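Side-chain contact in periplasmic protein-probably involved in high-affinity Fe2+ transport (Escherichia coli F11, PDB 5I0Y), which binds copper in the periplasm and probably takes part in high-affinity iron uptake, which depends on its copper site: residues M34-A38 with A39-V43. The protein carries 1 engineered substitution. Numbering follows the deposited sequence.
Sequences MGLPA and AKADV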
loop_
_atom_site.group_PDB
_atom_site.type_symbol
_atom_site.label_atom_id
_atom_site.label_comp_id
_atom_site.label_asym_id
_atom_site.label_seq_id
_atom_site.Cartn_x
_atom_site.Cartn_y
_atom_site.Cartn_z
ATOM N N MET B 34 5.694 10.351 16.921
ATOM C CA MET B 34 6.537 9.408 16.181
ATOM C C MET B 34 7.183 10.116 14.992
ATOM O O MET B 34 6.561 10.979 14.368
ATOM C CB MET B 34 5.711 8.202 15.712
ATOM C CG MET B 34 6.514 7.103 15.026
ATOM S SD MET B 34 5.498 5.722 14.453
ATOM C CE MET B 34 4.999 4.976 16.003
ATOM N N GLY B 35 8.422 9.745 14.671
ATOM C CA GLY B 35 9.164 10.395 13.579
ATOM C C GLY B 35 9.625 11.780 13.980
ATOM O O GLY B 35 9.397 12.211 15.110
ATOM N N LEU B 36 10.279 12.494 13.065
ATOM C CA LEU B 36 10.758 13.843 13.372
ATOM C C LEU B 36 9.594 14.835 13.409
ATOM O O LEU B 36 8.858 14.960 12.439
ATOM C CB LEU B 36 11.818 14.274 12.352
ATOM C CG LEU B 36 12.572 15.588 12.597
ATOM C CD1 LEU B 36 13.488 15.529 13.819
ATOM C CD2 LEU B 36 13.385 15.934 11.357
ATOM N N PRO B 37 9.410 15.542 14.540
ATOM C CA PRO B 37 8.299 16.493 14.578
ATOM C C PRO B 37 8.460 17.613 13.556
ATOM O O PRO B 37 9.587 18.037 13.270
ATOM C CB PRO B 37 8.351 17.062 16.005
ATOM C CG PRO B 37 9.189 16.111 16.784
ATOM C CD PRO B 37 10.142 15.479 15.820
ATOM N N ALA B 38 7.345 18.082 13.014
ATOM C CA ALA B 38 7.346 19.135 12.004
ATOM C C ALA B 38 8.154 20.361 12.414
ATOM O O ALA B 38 8.864 20.947 11.597
ATOM C CB ALA B 38 5.924 19.543 11.661
ATOM N N ALA B 39 8.049 20.745 13.683
ATOM C CA ALA B 39 8.727 21.950 14.160
ATOM C C ALA B 39 10.244 21.811 14.131
ATOM O O ALA B 39 10.952 22.825 14.130
ATOM C CB ALA B 39 8.246 22.319 15.560
ATOM N N LYS B 40 10.726 20.567 14.104
ATOM C CA LYS B 40 12.162 20.259 14.074
ATOM C C LYS B 40 12.676 19.815 12.703
ATOM O O LYS B 40 13.830 19.367 12.578
ATOM C CB LYS B 40 12.500 19.181 15.100
ATOM C CG LYS B 40 12.348 19.618 16.554
ATOM C CD LYS B 40 13.128 18.709 17.494
ATOM C CE LYS B 40 12.594 17.282 17.459
ATOM N NZ LYS B 40 13.416 16.284 18.194
ATOM N N ALA B 41 11.819 19.937 11.698
ATOM C CA ALA B 41 12.126 19.523 10.332
ATOM C C ALA B 41 12.129 20.726 9.397
ATOM O O ALA B 41 11.580 21.790 9.714
ATOM C CB ALA B 41 11.087 18.507 9.851
ATOM N N ASP B 42 12.749 20.551 8.227
ATOM C CA ASP B 42 12.747 21.567 7.182
ATOM C C ASP B 42 11.803 21.204 6.043
ATOM O O ASP B 42 11.172 22.065 5.451
ATOM C CB ASP B 42 14.166 21.754 6.636
ATOM C CG ASP B 42 15.111 22.340 7.677
ATOM O OD1 ASP B 42 14.726 23.337 8.343
ATOM O OD2 ASP B 42 16.226 21.805 7.831
ATOM N N VAL B 43 11.728 19.909 5.723
ATOM C CA VAL B 43 10.862 19.467 4.627
ATOM C C VAL B 43 10.275 18.103 4.990
ATOM O O VAL B 43 10.784 17.423 5.869
ATOM C CB VAL B 43 11.612 19.353 3.256
ATOM C CG1 VAL B 43 12.343 20.652 2.877
ATOM C CG2 VAL B 43 12.578 18.162 3.226
#
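Lys40 and Pro37 are joined by backbone and side chain alike where the chain rounds a single 3-10 turn. In the backbone, Lys40 N donates to Pro37 O at 2.9 Å, and one residue further on Ala41 N donates to Ala38 O at 3.1 Å. Both are i to i+3 bonds, the pattern of a 3-10 turn. The second is the straighter, with an N-H...O angle of 160° against 145° for the first.

Apolar contacts line the turn. The lysine chain lies alongside the proline ring, both pointing the same way, and its CE presses on Pro37 CD at 3.5 Å, a tight carbon pair. A bend at chi3 (-63°) in an otherwise extended chain brings CE against the CG-CD edge of the ring, obliquely from one side, while NZ continues past it. Leu36 meets the far limb of the turn with its two methyls. With CG swung anti to the backbone N, both lie against Lys40 O, CD2 the nearer; CD2 also reaches Ala41 CB at 3.8 Å and CD1 Lys40 CB at 4.0 Å.

This surface turn belongs to the loop linking strands 17-24 and 43-51. Leu36 O accepts a bond from the Asn101 side chain of strand 95-102, and Ala38, whose side chain is about 11 Å from a bound copper ion, packs on Pro26 and Asp28 of the same loop. Beyond the turn, Asp42 and Val43 both face Ile102 in a classic beta bulge, through which the chain enters strand 43-51 beside strand 95-102.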